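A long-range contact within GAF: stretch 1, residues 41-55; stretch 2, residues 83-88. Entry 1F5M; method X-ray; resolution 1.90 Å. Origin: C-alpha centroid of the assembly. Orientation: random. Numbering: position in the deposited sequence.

Stretch 1, residues 41-55: NWVCNLSNASSLIWH
Stretch 2 (83-88) GPFQGK

A helix that starts at 42 and continues beyond 55 lies along a strand that enters from earlier in the chain and runs through Gly-83, Pro-84 and Phe-85, their N-to-C directions 28° apart and their axes 6.9 Å apart at closest approach. Asn-41 (chi1 t) caps the helix, its OD1 accepting from Cys-44 N at 2.9 Å and so satisfying an amide that has no helical acceptor. The register sets Ser-47 CA 5.0 Å from Pro-84 CA and Ser-50 CA 5.3 Å from Phe-85 CA, spacings that small serines permit. Their hydroxyls turn back to the helix: Ser-47 (m) donates from OG to Val-43 O (2.8 Å), and Ser-50 (p) from OG to Ser-47 O (2.8 Å).

Pro-84 (phi/psi -58/141, C-gamma exo) points toward the helix, its rigid apolar ring filling the space among Trp-42, Val-43 and Leu-46. Its CG lies 3.2 Å from Ser-47 OG and 4.2 Å from both Val-43 CG1 (chi1 t) and Leu-46 CB (chi1 m, chi2 t). Trp-42 (p) brings its ring edge close, CZ3 to Pro-84 CD 3.9 Å. Phe-85 (p) points away.

At 86 the chain turns a corner. Gln-86 (m, m) offers apolar methylenes to the helix, CG 3.7 Å from Ser-51 CA and CB 3.3 Å from Trp-54 CE3. Trp-54 (t) also reaches Gly-87, CZ3 to CA 3.8 Å; at phi/psi 133/-161 a CB there would jam against Gln-86 O, which calls for glycine.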

ATOM      1  N   ASN B  41      -5.885  13.909   3.631  1.00 27.86           N
ATOM      2  CA  ASN B  41      -5.997  12.528   4.104  1.00 27.37           C
ATOM      3  C   ASN B  41      -4.647  11.813   4.029  1.00 24.84           C
ATOM      4  O   ASN B  41      -4.091  11.576   2.933  1.00 22.71           O
ATOM      5  CB  ASN B  41      -7.052  11.747   3.310  1.00 25.11           C
ATOM      6  CG  ASN B  41      -7.307  10.385   3.919  1.00 25.93           C
ATOM      7  OD1 ASN B  41      -6.576   9.422   3.664  1.00 24.39           O
ATOM      8  ND2 ASN B  41      -8.323  10.309   4.776  1.00 26.04           N
ATOM      9  N   TRP B  42      -4.124  11.429   5.180  1.00 25.81           N
ATOM     10  CA  TRP B  42      -2.793  10.849   5.139  1.00 25.48           C
ATOM     11  C   TRP B  42      -2.684   9.492   4.585  1.00 25.11           C
ATOM     12  O   TRP B  42      -1.618   9.149   4.046  1.00 25.86           O
ATOM     13  CB  TRP B  42      -2.089  10.891   6.493  1.00 24.17           C
ATOM     14  CG  TRP B  42      -2.625   9.972   7.531  1.00 25.96           C
ATOM     15  CD1 TRP B  42      -3.440  10.308   8.579  1.00 28.63           C
ATOM     16  CD2 TRP B  42      -2.292   8.584   7.708  1.00 27.09           C
ATOM     17  NE1 TRP B  42      -3.620   9.219   9.400  1.00 27.81           N
ATOM     18  CE2 TRP B  42      -2.926   8.151   8.888  1.00 27.33           C
ATOM     19  CE3 TRP B  42      -1.502   7.671   6.986  1.00 28.25           C
ATOM     20  CZ2 TRP B  42      -2.805   6.841   9.370  1.00 27.46           C
ATOM     21  CZ3 TRP B  42      -1.382   6.358   7.471  1.00 28.05           C
ATOM     22  CH2 TRP B  42      -2.034   5.962   8.651  1.00 27.36           C
ATOM     23  N   VAL B  43      -3.758   8.707   4.672  1.00 24.04           N
ATOM     24  CA  VAL B  43      -3.671   7.352   4.140  1.00 21.83           C
ATOM     25  C   VAL B  43      -3.577   7.427   2.634  1.00 22.05           C
ATOM     26  O   VAL B  43      -2.782   6.732   2.016  1.00 22.71           O
ATOM     27  CB  VAL B  43      -4.901   6.458   4.536  1.00 23.24           C
ATOM     28  CG1 VAL B  43      -4.760   5.066   3.896  1.00 20.12           C
ATOM     29  CG2 VAL B  43      -4.963   6.281   6.065  1.00 21.96           C
ATOM     30  N   CYS B  44      -4.425   8.244   2.025  1.00 23.85           N
ATOM     31  CA  CYS B  44      -4.418   8.387   0.583  1.00 23.61           C
ATOM     32  C   CYS B  44      -3.056   8.867   0.083  1.00 22.97           C
ATOM     33  O   CYS B  44      -2.507   8.342  -0.907  1.00 19.72           O
ATOM     34  CB  CYS B  44      -5.507   9.387   0.184  1.00 20.92           C
ATOM     35  SG  CYS B  44      -5.333  10.191  -1.406  1.00 23.73           S
ATOM     36  N   ASN B  45      -2.550   9.889   0.753  1.00 22.14           N
ATOM     37  CA  ASN B  45      -1.287  10.489   0.380  1.00 23.31           C
ATOM     38  C   ASN B  45      -0.104   9.544   0.586  1.00 23.44           C
ATOM     39  O   ASN B  45       0.765   9.476  -0.277  1.00 24.28           O
ATOM     40  CB  ASN B  45      -1.083  11.799   1.136  1.00 23.04           C
ATOM     41  CG  ASN B  45      -2.055  12.898   0.682  1.00 23.66           C
ATOM     42  OD1 ASN B  45      -2.555  12.868  -0.435  1.00 21.96           O
ATOM     43  ND2 ASN B  45      -2.321  13.870   1.559  1.00 24.57           N
ATOM     44  N   LEU B  46      -0.054   8.802   1.698  1.00 23.23           N
ATOM     45  CA  LEU B  46       1.071   7.875   1.853  1.00 21.11           C
ATOM     46  C   LEU B  46       0.918   6.664   0.982  1.00 20.49           C
ATOM     47  O   LEU B  46       1.905   6.057   0.621  1.00 18.82           O
ATOM     48  CB  LEU B  46       1.265   7.406   3.308  1.00 22.40           C
ATOM     49  CG  LEU B  46       1.660   8.475   4.304  1.00 23.58           C
ATOM     50  CD1 LEU B  46       2.202   7.847   5.587  1.00 23.30           C
ATOM     51  CD2 LEU B  46       2.678   9.387   3.654  1.00 22.91           C
ATOM     52  N   SER B  47      -0.312   6.278   0.615  1.00 19.04           N
ATOM     53  CA  SER B  47      -0.438   5.123  -0.247  1.00 17.90           C
ATOM     54  C   SER B  47       0.138   5.426  -1.616  1.00 16.75           C
ATOM     55  O   SER B  47       0.818   4.595  -2.167  1.00 16.58           O
ATOM     56  CB  SER B  47      -1.909   4.716  -0.385  1.00 17.59           C
ATOM     57  OG  SER B  47      -2.361   4.217   0.864  1.00 22.11           O
ATOM     58  N   ASN B  48      -0.184   6.581  -2.203  1.00 15.57           N
ATOM     59  CA  ASN B  48       0.380   6.916  -3.512  1.00 16.72           C
ATOM     60  C   ASN B  48       1.879   7.162  -3.349  1.00 16.93           C
ATOM     61  O   ASN B  48       2.684   6.777  -4.204  1.00 15.36           O
ATOM     62  CB  ASN B  48      -0.291   8.147  -4.105  1.00 15.53           C
ATOM     63  CG  ASN B  48      -1.535   7.766  -4.915  1.00 16.41           C
ATOM     64  OD1 ASN B  48      -1.607   6.665  -5.418  1.00 16.09           O
ATOM     65  ND2 ASN B  48      -2.473   8.663  -5.050  1.00 16.59           N
ATOM     66  N   ALA B  49       2.248   7.761  -2.242  1.00 18.33           N
ATOM     67  CA  ALA B  49       3.689   7.946  -2.009  1.00 20.86           C
ATOM     68  C   ALA B  49       4.443   6.605  -2.056  1.00 21.72           C
ATOM     69  O   ALA B  49       5.502   6.499  -2.702  1.00 22.49           O
ATOM     70  CB  ALA B  49       3.903   8.590  -0.685  1.00 17.05           C
ATOM     71  N   SER B  50       3.929   5.579  -1.368  1.00 19.99           N
ATOM     72  CA  SER B  50       4.633   4.302  -1.354  1.00 19.13           C
ATOM     73  C   SER B  50       4.807   3.789  -2.789  1.00 19.77           C
ATOM     74  O   SER B  50       5.838   3.233  -3.135  1.00 17.78           O
ATOM     75  CB  SER B  50       3.892   3.270  -0.470  1.00 19.35           C
ATOM     76  OG  SER B  50       2.694   2.819  -1.079  1.00 18.80           O
ATOM     77  N   SER B  51       3.814   3.997  -3.653  1.00 18.93           N
ATOM     78  CA  SER B  51       3.945   3.542  -5.031  1.00 20.41           C
ATOM     79  C   SER B  51       5.025   4.345  -5.824  1.00 18.95           C
ATOM     80  O   SER B  51       5.748   3.801  -6.662  1.00 17.66           O
ATOM     81  CB  SER B  51       2.588   3.679  -5.705  1.00 21.28           C
ATOM     82  OG  SER B  51       2.666   3.244  -7.016  1.00 19.64           O
ATOM     83  N   LEU B  52       5.126   5.640  -5.553  1.00 17.04           N
ATOM     84  CA  LEU B  52       6.088   6.535  -6.205  1.00 17.88           C
ATOM     85  C   LEU B  52       7.504   6.039  -5.839  1.00 18.43           C
ATOM     86  O   LEU B  52       8.343   5.773  -6.729  1.00 19.84           O
ATOM     87  CB  LEU B  52       5.899   7.997  -5.698  1.00 18.90           C
ATOM     88  CG  LEU B  52       4.711   8.768  -6.304  1.00 16.53           C
ATOM     89  CD1 LEU B  52       4.587  10.208  -5.726  1.00 18.51           C
ATOM     90  CD2 LEU B  52       4.924   8.822  -7.841  1.00 18.16           C
ATOM     91  N   ILE B  53       7.719   5.812  -4.551  1.00 16.86           N
ATOM     92  CA  ILE B  53       9.040   5.384  -4.052  1.00 16.63           C
ATOM     93  C   ILE B  53       9.436   4.028  -4.630  1.00 18.87           C
ATOM     94  O   ILE B  53      10.536   3.860  -5.136  1.00 17.91           O
ATOM     95  CB  ILE B  53       9.029   5.308  -2.524  1.00 15.11           C
ATOM     96  CG1 ILE B  53       8.797   6.717  -1.959  1.00 15.10           C
ATOM     97  CG2 ILE B  53      10.346   4.696  -1.994  1.00 17.53           C
ATOM     98  CD1 ILE B  53       8.440   6.718  -0.506  1.00 13.02           C
ATOM     99  N   TRP B  54       8.484   3.097  -4.630  1.00 17.29           N
ATOM    100  CA  TRP B  54       8.720   1.747  -5.099  1.00 17.79           C
ATOM    101  C   TRP B  54       9.201   1.769  -6.558  1.00 19.89           C
ATOM    102  O   TRP B  54      10.234   1.194  -6.892  1.00 21.86           O
ATOM    103  CB  TRP B  54       7.401   0.901  -5.014  1.00 16.70           C
ATOM    104  CG  TRP B  54       7.587  -0.474  -5.668  1.00 16.36           C
ATOM    105  CD1 TRP B  54       7.560  -0.760  -7.002  1.00 18.72           C
ATOM    106  CD2 TRP B  54       7.950  -1.673  -5.008  1.00 18.77           C
ATOM    107  NE1 TRP B  54       7.886  -2.069  -7.215  1.00 19.00           N
ATOM    108  CE2 TRP B  54       8.129  -2.664  -6.004  1.00 20.50           C
ATOM    109  CE3 TRP B  54       8.160  -2.018  -3.658  1.00 21.89           C
ATOM    110  CZ2 TRP B  54       8.500  -3.989  -5.700  1.00 22.66           C
ATOM    111  CZ3 TRP B  54       8.532  -3.338  -3.351  1.00 25.23           C
ATOM    112  CH2 TRP B  54       8.695  -4.311  -4.377  1.00 22.65           C
ATOM    113  N   HIS B  55       8.416   2.408  -7.432  1.00 19.13           N
ATOM    114  CA  HIS B  55       8.750   2.467  -8.838  1.00 19.40           C
ATOM    115  C   HIS B  55      10.010   3.255  -9.146  1.00 18.80           C
ATOM    116  O   HIS B  55      10.737   2.897 -10.076  1.00 19.60           O
ATOM    117  CB  HIS B  55       7.560   3.003  -9.618  1.00 17.43           C
ATOM    118  CG  HIS B  55       6.405   2.047  -9.642  1.00 18.71           C
ATOM    119  ND1 HIS B  55       6.351   0.960 -10.501  1.00 21.64           N
ATOM    120  CD2 HIS B  55       5.337   1.931  -8.823  1.00 17.44           C
ATOM    121  CE1 HIS B  55       5.303   0.216 -10.200  1.00 21.35           C
ATOM    122  NE2 HIS B  55       4.674   0.782  -9.177  1.00 20.21           N
ATOM    123  N   GLY B  83       1.738   1.369   8.199  1.00 21.60           N
ATOM    124  CA  GLY B  83       0.953   2.197   7.293  1.00 20.42           C
ATOM    125  C   GLY B  83       1.095   1.632   5.884  1.00 22.36           C
ATOM    126  O   GLY B  83       1.575   0.497   5.728  1.00 22.32           O
ATOM    127  N   PRO B  84       0.684   2.373   4.832  1.00 21.64           N
ATOM    128  CA  PRO B  84       0.767   1.935   3.424  1.00 21.52           C
ATOM    129  C   PRO B  84       2.154   1.587   2.928  1.00 21.76           C
ATOM    130  O   PRO B  84       3.171   2.279   3.245  1.00 20.47           O
ATOM    131  CB  PRO B  84       0.175   3.119   2.644  1.00 24.88           C
ATOM    132  CG  PRO B  84      -0.779   3.748   3.627  1.00 25.57           C
ATOM    133  CD  PRO B  84       0.027   3.679   4.938  1.00 24.44           C
ATOM    134  N   PHE B  85       2.216   0.531   2.125  1.00 20.86           N
ATOM    135  CA  PHE B  85       3.493   0.105   1.601  1.00 21.09           C
ATOM    136  C   PHE B  85       3.362  -0.705   0.329  1.00 19.80           C
ATOM    137  O   PHE B  85       2.281  -1.214   0.005  1.00 20.94           O
ATOM    138  CB  PHE B  85       4.228  -0.769   2.642  1.00 22.28           C
ATOM    139  CG  PHE B  85       3.588  -2.147   2.870  1.00 19.76           C
ATOM    140  CD1 PHE B  85       3.900  -3.232   2.038  1.00 19.50           C
ATOM    141  CD2 PHE B  85       2.647  -2.324   3.885  1.00 20.41           C
ATOM    142  CE1 PHE B  85       3.261  -4.504   2.219  1.00 18.34           C
ATOM    143  CE2 PHE B  85       2.007  -3.573   4.089  1.00 18.94           C
ATOM    144  CZ  PHE B  85       2.318  -4.669   3.249  1.00 19.17           C
ATOM    145  N   GLN B  86       4.454  -0.797  -0.402  1.00 18.98           N
ATOM    146  CA  GLN B  86       4.538  -1.671  -1.585  1.00 18.86           C
ATOM    147  C   GLN B  86       5.529  -2.758  -1.162  1.00 18.22           C
ATOM    148  O   GLN B  86       6.612  -2.484  -0.602  1.00 21.56           O
ATOM    149  CB  GLN B  86       5.088  -0.961  -2.843  1.00 18.27           C
ATOM    150  CG  GLN B  86       4.354   0.270  -3.268  1.00 20.07           C
ATOM    151  CD  GLN B  86       2.934  -0.033  -3.748  1.00 20.04           C
ATOM    152  OE1 GLN B  86       1.998   0.678  -3.376  1.00 25.03           O
ATOM    153  NE2 GLN B  86       2.772  -1.052  -4.576  1.00 19.83           N
ATOM    154  N   GLY B  87       5.195  -4.006  -1.432  1.00 20.87           N
ATOM    155  CA  GLY B  87       6.105  -5.092  -1.051  1.00 20.74           C
ATOM    156  C   GLY B  87       5.405  -6.253  -0.350  1.00 19.74           C
ATOM    157  O   GLY B  87       4.189  -6.408  -0.468  1.00 18.30           O
ATOM    158  N   LYS B  88       6.156  -7.084   0.376  1.00 19.42           N
ATOM    159  CA  LYS B  88       5.548  -8.212   1.052  1.00 18.30           C
ATOM    160  C   LYS B  88       5.059  -7.834   2.433  1.00 18.94           C
ATOM    161  O   LYS B  88       5.491  -6.834   2.965  1.00 18.50           O
ATOM    162  CB  LYS B  88       6.541  -9.362   1.141  1.00 17.48           C
ATOM    163  CG  LYS B  88       6.966  -9.837  -0.221  1.00 16.72           C
ATOM    164  CD  LYS B  88       8.026 -10.890  -0.063  1.00 21.78           C
ATOM    165  CE  LYS B  88       8.317 -11.551  -1.421  1.00 24.86           C
ATOM    166  NZ  LYS B  88       9.438 -12.511  -1.258  1.00 25.07           N
TER